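Side-chain contacts in assembly chaperone of ribosomal protein L4 (Acl4) (PDB 5TQB), which probably shields newly made ribosomal protein L4 and escorts it toward ribosome assembly, as a dedicated chaperone built from tetratricopeptide-like helical repeats: residues V26-T29 against A30-H33; A44-L47 against L48-H52; K70-E73 against D74-P78; Q189-A192 against N193-S197; T201-A204 against R205-L208. All coordinates share one frame; numbering follows the deposited sequence.

Contact 1 (V26-T29 against A30-H33); sequences VART and AYEH
Ala30 N, Tyr31 N and Glu32 N bond in turn to Val26 O, Ala27 O and Arg28 O along the last turns of helix 20-32, and the ladder weakens at His33, where the chain leaves helical geometry and the N of His33 reaches Thr29 O at 3.3 Å. Val26 O is gripped twice. Ala30 N lies 3.0 Å from Val26 O and Thr29 OG1 2.8 Å from it, both on the same face of the carbonyl plane; a chi1 of 57° sets OG1 between the backbone N and carbonyl carbon of Thr29, within reach of the preceding turn. The helix packs in an array consistent with the tetratricopeptide family: Ala27 and Tyr31 lie against helix 41-54, while the methyl of Ala30 packs on helix 4-16. Along the outer side, Arg28 sends CG anti to its own N (chi1 161°) and then bends twice. Its CD comes within 3.0 Å of Glu32 OE2, whereas the charged atoms Arg28 NE and Glu32 OE2 stay 4.4 Å apart, beyond a salt bridge. Farther out, Arg28 NH1 stands at the edge of the Tyr31 ring, 4.1 Å from Tyr31 CD1, with the guanidinium nearly perpendicular to the ring (87°), and NH2 bonds to Tyr64 OH. Replacing Arg28 by an alanine would probably deprive Tyr64 OH of this donor and leave Glu32 without the positive charge beside it. At the helix end the His33 ring turns an edge to Thr29 O, with CD2 of His33 3.0 Å from that oxygen.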
# COMPACT_ATOMS: atom_id res chain seq x y z
N VAL B 26 21.58 7.73 -14.53
CA VAL B 26 21.26 7.55 -15.95
C VAL B 26 20.32 8.65 -16.45
O VAL B 26 20.45 9.10 -17.58
CB VAL B 26 20.64 6.16 -16.21
CG1 VAL B 26 20.24 6.01 -17.67
CG2 VAL B 26 21.62 5.05 -15.84
N ALA B 27 19.40 9.07 -15.59
CA ALA B 27 18.45 10.13 -15.94
C ALA B 27 19.17 11.47 -16.07
O ALA B 27 18.79 12.30 -16.90
CB ALA B 27 17.35 10.22 -14.89
N ARG B 28 20.20 11.67 -15.26
CA ARG B 28 20.98 12.90 -15.33
C ARG B 28 21.73 12.96 -16.66
O ARG B 28 21.59 13.93 -17.41
CB ARG B 28 21.94 12.99 -14.14
CG ARG B 28 23.12 13.95 -14.30
CD ARG B 28 22.71 15.36 -14.73
NE ARG B 28 21.70 15.96 -13.86
CZ ARG B 28 21.18 17.18 -14.04
NH1 ARG B 28 21.57 17.92 -15.07
NH2 ARG B 28 20.28 17.64 -13.20
N THR B 29 22.51 11.93 -16.95
CA THR B 29 23.26 11.88 -18.21
C THR B 29 22.31 12.06 -19.39
O THR B 29 22.61 12.79 -20.33
CB THR B 29 24.05 10.56 -18.36
OG1 THR B 29 23.16 9.45 -18.27
CG2 THR B 29 25.12 10.44 -17.29
N ALA B 30 21.16 11.40 -19.33
CA ALA B 30 20.14 11.51 -20.37
C ALA B 30 19.82 12.97 -20.65
O ALA B 30 19.95 13.45 -21.79
CB ALA B 30 18.88 10.77 -19.96
N TYR B 31 19.40 13.69 -19.61
CA TYR B 31 18.97 15.07 -19.75
C TYR B 31 20.07 15.98 -20.27
O TYR B 31 19.81 16.92 -21.03
CB TYR B 31 18.44 15.62 -18.42
CG TYR B 31 17.99 17.06 -18.53
CD1 TYR B 31 18.73 18.09 -17.96
CD2 TYR B 31 16.84 17.39 -19.23
CE1 TYR B 31 18.33 19.41 -18.08
CE2 TYR B 31 16.43 18.70 -19.35
CZ TYR B 31 17.17 19.70 -18.78
OH TYR B 31 16.76 21.01 -18.90
N GLU B 32 21.31 15.70 -19.88
CA GLU B 32 22.45 16.47 -20.37
C GLU B 32 22.54 16.43 -21.89
O GLU B 32 22.98 17.39 -22.52
CB GLU B 32 23.76 15.96 -19.76
CG GLU B 32 23.91 16.25 -18.28
CD GLU B 32 25.18 15.67 -17.69
OE1 GLU B 32 26.20 15.61 -18.42
OE2 GLU B 32 25.17 15.28 -16.50
N HIS B 33 22.12 15.31 -22.48
CA HIS B 33 22.15 15.17 -23.94
C HIS B 33 20.83 15.60 -24.57
O HIS B 33 20.60 15.37 -25.76
CB HIS B 33 22.47 13.72 -24.33
CG HIS B 33 23.84 13.28 -23.93
ND1 HIS B 33 24.97 13.58 -24.67
CD2 HIS B 33 24.27 12.55 -22.87
CE1 HIS B 33 26.03 13.06 -24.08
NE2 HIS B 33 25.63 12.43 -22.99

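Contact 2 (A44-L47 against L48-H52); sequences ALTL and LGQIH
Leu48 N, Gly49 N, Gln50 N and Ile51 N take Ala44 O, Leu45 O, Thr46 O and Leu47 O as partners in an unbroken run of alpha-helix; the bond from Gly49 is the most bent of the four, with 136° at its hydrogen. Leu47 carries much of the side-chain contact. With CG anti to the backbone N (chi1 177°), it sets CG 3.8 Å from Ile51 CD1 and crosses Gln50 at about a right angle, Leu47 CD1 lying 3.6 Å from Gln50 OE1. The extended Gln50 chain thus rests its amide between two neighbours, for on the other branch Gln50 NE2 lies 3.7 Å from Thr46 CG2. A hydrogen bond from NE2 to Glu86 OE1 helps fix the rotation of that amide, just as Thr46 OG1 is tied back to Gly42 O. One turn on, His52 ND1 donates in its ring plane to Leu48 O at 2.8 Å, an oxygen that also accepts from the backbone N of His52. The sequence Leu48-Gly49 is consistent with the leucine-glycine pair of the tetratricopeptide signature. Helix 41-54 lies between its neighbours: Leu48 and Ile51 pack on Ala27 of helix 20-32, Leu47 meets Ala11 and Thr12 of helix 4-16, and Leu45 and Leu48 touch Ala68 and Tyr64 of helix 58-71.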
# COMPACT_ATOMS: atom_id res chain seq x y z
N ALA B 44 11.95 14.17 -19.52
CA ALA B 44 13.21 13.96 -18.81
C ALA B 44 13.20 14.64 -17.44
O ALA B 44 13.63 14.05 -16.44
CB ALA B 44 14.37 14.49 -19.64
N LEU B 45 12.72 15.87 -17.40
CA LEU B 45 12.63 16.60 -16.14
C LEU B 45 11.59 15.97 -15.23
O LEU B 45 11.77 15.90 -14.01
CB LEU B 45 12.31 18.07 -16.42
CG LEU B 45 13.43 18.83 -17.13
CD1 LEU B 45 12.91 20.11 -17.78
CD2 LEU B 45 14.56 19.13 -16.16
N THR B 46 10.50 15.48 -15.81
CA THR B 46 9.48 14.78 -15.05
C THR B 46 10.10 13.57 -14.36
O THR B 46 9.89 13.35 -13.16
CB THR B 46 8.33 14.32 -15.96
OG1 THR B 46 7.63 15.46 -16.45
CG2 THR B 46 7.35 13.43 -15.22
N LEU B 47 10.87 12.79 -15.12
CA LEU B 47 11.49 11.58 -14.60
C LEU B 47 12.46 11.90 -13.47
O LEU B 47 12.47 11.25 -12.43
CB LEU B 47 12.22 10.83 -15.71
CG LEU B 47 12.98 9.58 -15.30
CD1 LEU B 47 12.04 8.56 -14.69
CD2 LEU B 47 13.69 8.98 -16.51
N LEU B 48 13.29 12.92 -13.69
CA LEU B 48 14.20 13.37 -12.65
C LEU B 48 13.43 13.83 -11.41
O LEU B 48 13.92 13.73 -10.29
CB LEU B 48 15.08 14.50 -13.19
CG LEU B 48 16.31 14.05 -13.99
CD1 LEU B 48 16.87 15.21 -14.80
CD2 LEU B 48 17.37 13.49 -13.07
N GLY B 49 12.21 14.32 -11.63
CA GLY B 49 11.34 14.73 -10.54
C GLY B 49 10.86 13.54 -9.72
O GLY B 49 10.96 13.55 -8.50
N GLN B 50 10.33 12.53 -10.41
CA GLN B 50 9.88 11.29 -9.78
C GLN B 50 11.01 10.66 -8.96
O GLN B 50 10.79 10.20 -7.85
CB GLN B 50 9.44 10.26 -10.82
CG GLN B 50 8.29 10.68 -11.72
CD GLN B 50 8.10 9.74 -12.91
OE1 GLN B 50 8.85 8.78 -13.09
NE2 GLN B 50 7.08 10.01 -13.72
N ILE B 51 12.20 10.64 -9.54
CA ILE B 51 13.34 9.97 -8.92
C ILE B 51 13.71 10.63 -7.60
O ILE B 51 13.94 9.95 -6.61
CB ILE B 51 14.56 9.95 -9.86
CG1 ILE B 51 14.29 9.04 -11.05
CG2 ILE B 51 15.81 9.46 -9.12
CD1 ILE B 51 15.26 9.23 -12.22
N HIS B 52 13.76 11.95 -7.61
CA HIS B 52 14.16 12.68 -6.41
C HIS B 52 13.05 12.71 -5.36
O HIS B 52 13.31 12.92 -4.18
CB HIS B 52 14.63 14.08 -6.79
CG HIS B 52 15.99 14.10 -7.42
ND1 HIS B 52 16.20 13.75 -8.73
CD2 HIS B 52 17.20 14.38 -6.90
CE1 HIS B 52 17.49 13.84 -9.01
NE2 HIS B 52 18.12 14.22 -7.91

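Contact 3 (K70-E73 against D74-P78); sequences KVDE and DGSLP
Leu77 CD1 lies over one side of the Asp72 carboxylate, 3.6 Å from Asp72 CG, while Gly75 CA approaches obliquely from the other side, 3.2 Å from Asp72 OD2. Asp72 opens a type I beta turn to Gly75, just after helix 58-71 and at the end of the predicted tetratricopeptide repeat. Gly75 N closes the turn on Asp72 O at 3.1 Å, and Gly75 then carries the chain through a positive phi of 70°. Asp72 holds CG anti to its backbone N (chi1 -174°), which swings the carboxylate back over the loop; there OD1 accepts a weak bond from Leu77 N at 3.4 Å, and OD2 has a long, weak ion pair with Lys87. With an alanine in place of Asp72, Leu77 N would probably be left without this acceptor, and the leucine side chain without the flat surface it lies on. Asp74 OD1 stands 3.7 Å from Asp72 OD1, and the strain between these like charges is probably eased by the donors around them. One of those donors is Ser76 OG, which meets Asp74 OD1 from its syn side at 2.9 Å, tilted 30° out of the carboxylate plane.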
# COMPACT_ATOMS: atom_id res chain seq x y z
N LYS B 70 7.96 24.81 -17.17
CA LYS B 70 8.43 25.91 -18.00
C LYS B 70 8.66 25.45 -19.44
O LYS B 70 8.60 26.25 -20.36
CB LYS B 70 9.71 26.51 -17.41
CG LYS B 70 9.47 27.31 -16.14
CD LYS B 70 10.76 27.62 -15.40
CE LYS B 70 10.49 28.20 -14.02
NZ LYS B 70 11.68 28.10 -13.13
N VAL B 71 8.91 24.16 -19.62
CA VAL B 71 9.09 23.57 -20.95
C VAL B 71 7.75 23.26 -21.62
O VAL B 71 7.66 23.24 -22.84
CB VAL B 71 9.93 22.28 -20.87
CG1 VAL B 71 9.92 21.52 -22.19
CG2 VAL B 71 11.36 22.59 -20.46
N ASP B 72 6.72 23.01 -20.81
CA ASP B 72 5.40 22.60 -21.32
C ASP B 72 4.29 23.25 -20.49
O ASP B 72 3.56 22.58 -19.76
CB ASP B 72 5.29 21.07 -21.29
CG ASP B 72 4.01 20.55 -21.94
OD1 ASP B 72 3.50 21.20 -22.87
OD2 ASP B 72 3.54 19.47 -21.52
N GLU B 73 4.18 24.57 -20.60
CA GLU B 73 3.37 25.37 -19.68
C GLU B 73 1.89 24.99 -19.65
O GLU B 73 1.26 25.04 -18.59
CB GLU B 73 3.52 26.86 -19.99
CG GLU B 73 3.41 27.75 -18.76
CD GLU B 73 4.75 27.95 -18.06
OE1 GLU B 73 4.74 28.34 -16.87
OE2 GLU B 73 5.80 27.73 -18.70
N ASP B 74 1.33 24.62 -20.80
CA ASP B 74 -0.10 24.31 -20.89
C ASP B 74 -0.37 22.80 -20.91
O ASP B 74 -1.52 22.38 -20.95
CB ASP B 74 -0.70 24.96 -22.14
CG ASP B 74 -0.11 24.43 -23.43
OD1 ASP B 74 1.03 23.91 -23.40
OD2 ASP B 74 -0.78 24.54 -24.48
N GLY B 75 0.70 22.00 -20.89
CA GLY B 75 0.57 20.55 -20.85
C GLY B 75 0.05 19.93 -22.13
O GLY B 75 -0.36 18.77 -22.14
N SER B 76 0.07 20.69 -23.22
CA SER B 76 -0.50 20.24 -24.48
C SER B 76 0.35 19.16 -25.18
O SER B 76 -0.15 18.45 -26.05
CB SER B 76 -0.67 21.44 -25.42
OG SER B 76 0.58 22.09 -25.62
N LEU B 77 1.62 19.05 -24.80
CA LEU B 77 2.51 18.07 -25.40
C LEU B 77 2.08 16.64 -25.07
O LEU B 77 1.54 16.39 -23.99
CB LEU B 77 3.95 18.28 -24.93
CG LEU B 77 4.70 19.46 -25.55
CD1 LEU B 77 5.98 19.73 -24.78
CD2 LEU B 77 5.00 19.19 -27.03
N PRO B 78 2.33 15.69 -25.99
CA PRO B 78 2.07 14.27 -25.70
C PRO B 78 2.83 13.84 -24.46
O PRO B 78 3.98 14.27 -24.30
CB PRO B 78 2.62 13.54 -26.93
CG PRO B 78 2.66 14.56 -28.01
CD PRO B 78 2.91 15.87 -27.34

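Contact 4 (Q189-A192 against N193-S197); sequences QTVA and NVRIS
Val191 CG1 sits over one face of the Arg195 guanidinium and, lower down, 4.2 Å from Arg195 CG. The arginine leans back along its helix: CG is anti to the carbonyl carbon (chi1 -68°) and packs 3.2 Å from Val191 O, the same oxygen that accepts Arg195 N at 3.0 Å in a nearly straight bond. Two branched residues repeat the pattern, with Val194 CG2 3.4 Å from Thr190 O and Ile196 CG1 3.2 Å from Ala192 O, so that apolar carbons flank carbonyls already engaged by the helix ladder. All this lies on helix 185-197, which runs antiparallel to helix 201-212, a helical-hairpin packing consistent with the tetratricopeptide family: Val191 and Val194 press on Ile174 of helix 166-180, and Ala192 and Ile196 on helix 201-212. The next shell fixes the polar ends. Arg195 NH1 forms a salt bridge to Glu171 and a hydrogen bond to Gln198, which hold the guanidinium beside the valine; Thr190 OG1 turns back to Glu186 O, and Gln189 NE2 reaches Ser230 O. On another side of the helix Asn193 OD1 and Ser197 OG each bond to a basic side chain of a second protein in the assembly, probably the client L4.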
# COMPACT_ATOMS: atom_id res chain seq x y z
N GLN B 189 -14.77 7.83 -0.31
CA GLN B 189 -14.01 8.14 0.88
C GLN B 189 -14.06 9.65 1.12
O GLN B 189 -14.25 10.11 2.25
CB GLN B 189 -12.57 7.69 0.67
CG GLN B 189 -11.77 7.53 1.94
CD GLN B 189 -10.58 6.63 1.74
OE1 GLN B 189 -10.71 5.46 1.37
NE2 GLN B 189 -9.39 7.17 1.99
N THR B 190 -13.91 10.41 0.04
CA THR B 190 -13.86 11.86 0.11
C THR B 190 -15.25 12.43 0.34
O THR B 190 -15.40 13.48 0.98
CB THR B 190 -13.24 12.46 -1.16
OG1 THR B 190 -11.92 11.92 -1.34
CG2 THR B 190 -13.14 13.98 -1.08
N VAL B 191 -16.27 11.75 -0.17
CA VAL B 191 -17.65 12.14 0.09
C VAL B 191 -17.89 12.04 1.59
O VAL B 191 -18.49 12.93 2.19
CB VAL B 191 -18.64 11.26 -0.71
CG1 VAL B 191 -20.06 11.38 -0.16
CG2 VAL B 191 -18.62 11.62 -2.18
N ALA B 192 -17.41 10.97 2.20
CA ALA B 192 -17.59 10.75 3.63
C ALA B 192 -16.88 11.84 4.44
O ALA B 192 -17.42 12.35 5.42
CB ALA B 192 -17.07 9.38 4.03
N ASN B 193 -15.67 12.18 4.00
CA ASN B 193 -14.87 13.22 4.65
C ASN B 193 -15.68 14.49 4.78
O ASN B 193 -15.79 15.05 5.87
CB ASN B 193 -13.61 13.49 3.84
CG ASN B 193 -12.40 13.78 4.72
OD1 ASN B 193 -12.53 14.29 5.83
ND2 ASN B 193 -11.22 13.44 4.22
N VAL B 194 -16.27 14.92 3.67
CA VAL B 194 -17.13 16.11 3.65
C VAL B 194 -18.32 15.96 4.58
O VAL B 194 -18.58 16.83 5.41
CB VAL B 194 -17.63 16.40 2.21
CG1 VAL B 194 -18.63 17.56 2.20
CG2 VAL B 194 -16.46 16.71 1.28
N ARG B 195 -19.05 14.86 4.43
CA ARG B 195 -20.24 14.59 5.23
C ARG B 195 -19.99 14.71 6.74
O ARG B 195 -20.78 15.34 7.46
CB ARG B 195 -20.78 13.20 4.90
CG ARG B 195 -21.36 13.08 3.49
CD ARG B 195 -22.73 13.75 3.39
NE ARG B 195 -23.29 13.66 2.04
CZ ARG B 195 -23.04 14.52 1.07
NH1 ARG B 195 -22.23 15.55 1.26
NH2 ARG B 195 -23.60 14.35 -0.12
N ILE B 196 -18.89 14.11 7.21
CA ILE B 196 -18.51 14.17 8.62
C ILE B 196 -18.46 15.62 9.10
O ILE B 196 -19.04 15.97 10.13
CB ILE B 196 -17.13 13.52 8.87
CG1 ILE B 196 -17.20 12.01 8.62
CG2 ILE B 196 -16.65 13.76 10.29
CD1 ILE B 196 -15.84 11.33 8.46
N SER B 197 -17.76 16.46 8.34
CA SER B 197 -17.65 17.87 8.68
C SER B 197 -18.96 18.63 8.45
O SER B 197 -19.06 19.80 8.82
CB SER B 197 -16.51 18.51 7.90
OG SER B 197 -15.27 18.22 8.51

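Contact 5 (T201-A204 against R205-L208); sequences TEEA and REAL
Thr201 CG2 lies against a face of the Arg205 guanidinium, 3.1 Å above its plane and shifted toward the rim, so that CG2 is 3.3 Å from Arg205 CZ. The two side chains meet obliquely, methyl on flat cation. Arg205 gets there by running extended from CG to NE, with CG anti to its carbonyl carbon (chi1 -66°), back toward the start of helix 201-212; its CG passes 3.4 Å from Thr201 O on the way. Glu202 comes from a different direction. Its chain bends at chi2 and crosses the arginine at about a right angle, bringing Glu202 OE1 within 3.2 Å of Arg205 NH1 in a salt bridge between residues three apart on the helix. The fit is imperfect: the planes of carboxylate and guanidinium are 35° apart, NH1 approaches OE1 from above the carboxylate, and the angle at the hydrogen is 141°. The other two nitrogens are used by the loop after helix 228-240: NE bonds to Val241 O, and NH2 has a long, weak pair with Asp242. On the buried side Leu208, which packs on Leu234 and Leu237, has its CG 3.4 Å from Ala204 O, and Ala204 and Ala207 face helix 185-197. Glu203 OE2 and Glu206 OE2 are like charges 5.0 Å apart, with Glu203 also bridged to Arg200. Glu202 and Glu203, in the first turn of the helix, probably gain from the positive end of its dipole, and Arg205, with Arg200 beside Glu203, is likely to offset part of the acidic charge.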
# COMPACT_ATOMS: atom_id res chain seq x y z
N THR B 201 -23.50 12.19 9.81
CA THR B 201 -22.77 10.99 10.18
C THR B 201 -23.27 9.74 9.47
O THR B 201 -22.48 8.91 9.03
CB THR B 201 -22.82 10.76 11.70
OG1 THR B 201 -22.23 11.89 12.36
CG2 THR B 201 -22.06 9.50 12.10
N GLU B 202 -24.59 9.60 9.36
CA GLU B 202 -25.14 8.39 8.77
C GLU B 202 -24.79 8.29 7.29
O GLU B 202 -24.48 7.21 6.79
CB GLU B 202 -26.66 8.31 8.98
CG GLU B 202 -27.26 6.98 8.54
CD GLU B 202 -26.48 5.78 9.06
OE1 GLU B 202 -26.22 5.72 10.29
OE2 GLU B 202 -26.11 4.90 8.25
N GLU B 203 -24.82 9.43 6.60
CA GLU B 203 -24.45 9.45 5.20
C GLU B 203 -22.95 9.21 5.05
O GLU B 203 -22.51 8.67 4.04
CB GLU B 203 -24.84 10.77 4.55
CG GLU B 203 -26.35 10.99 4.51
CD GLU B 203 -26.73 12.23 3.71
OE1 GLU B 203 -27.39 13.12 4.28
OE2 GLU B 203 -26.37 12.30 2.52
N ALA B 204 -22.17 9.62 6.04
CA ALA B 204 -20.74 9.35 6.03
C ALA B 204 -20.48 7.85 6.12
O ALA B 204 -19.65 7.31 5.39
CB ALA B 204 -20.04 10.07 7.17
N ARG B 205 -21.21 7.17 7.01
CA ARG B 205 -21.09 5.73 7.16
C ARG B 205 -21.49 5.03 5.87
O ARG B 205 -20.82 4.11 5.41
CB ARG B 205 -21.96 5.22 8.32
CG ARG B 205 -21.53 5.71 9.69
CD ARG B 205 -22.25 4.97 10.80
NE ARG B 205 -21.94 5.53 12.12
CZ ARG B 205 -22.74 6.34 12.80
NH1 ARG B 205 -23.93 6.71 12.32
NH2 ARG B 205 -22.35 6.80 13.99
N GLU B 206 -22.60 5.49 5.29
CA GLU B 206 -23.12 4.95 4.04
C GLU B 206 -22.06 5.04 2.93
O GLU B 206 -21.87 4.09 2.18
CB GLU B 206 -24.36 5.74 3.63
CG GLU B 206 -25.11 5.18 2.43
CD GLU B 206 -26.30 6.03 2.04
OE1 GLU B 206 -27.34 5.47 1.65
OE2 GLU B 206 -26.19 7.28 2.12
N ALA B 207 -21.39 6.18 2.86
CA ALA B 207 -20.37 6.41 1.84
C ALA B 207 -19.16 5.51 2.05
O ALA B 207 -18.63 4.94 1.10
CB ALA B 207 -19.94 7.87 1.85
N LEU B 208 -18.72 5.39 3.30
CA LEU B 208 -17.54 4.58 3.62
C LEU B 208 -17.79 3.10 3.38
O LEU B 208 -16.91 2.38 2.91
CB LEU B 208 -17.14 4.82 5.08
CG LEU B 208 -16.42 6.13 5.38
CD1 LEU B 208 -16.27 6.32 6.88
CD2 LEU B 208 -15.06 6.20 4.70

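How the contacts relate
Contacts 2 and 4 are buried. Contact 2 is mainly apolar, while contact 4 also carries Arg195 and polar groups that meet the other protein chain; contacts 1, 3 and 5 lie partly at the surface and bring in more charged residues. Contacts 1, 2 and 3 belong to the N-terminal stack: Ala27 CB meets Ile51 CD1 at 3.5 Å, joining contact 1 to contact 2, and Leu45 CD1 touches Val71 CG2 at 4.0 Å, joining contact 2 to the helix end from which contact 3 starts. Contacts 4 and 5 lie on consecutive helices and pack through Ala192 and Ile196 on Ala204 and Leu208, with a weak Arg195-Glu203 pair. Contacts 1 and 5 lie about 50 Å apart, centre to centre.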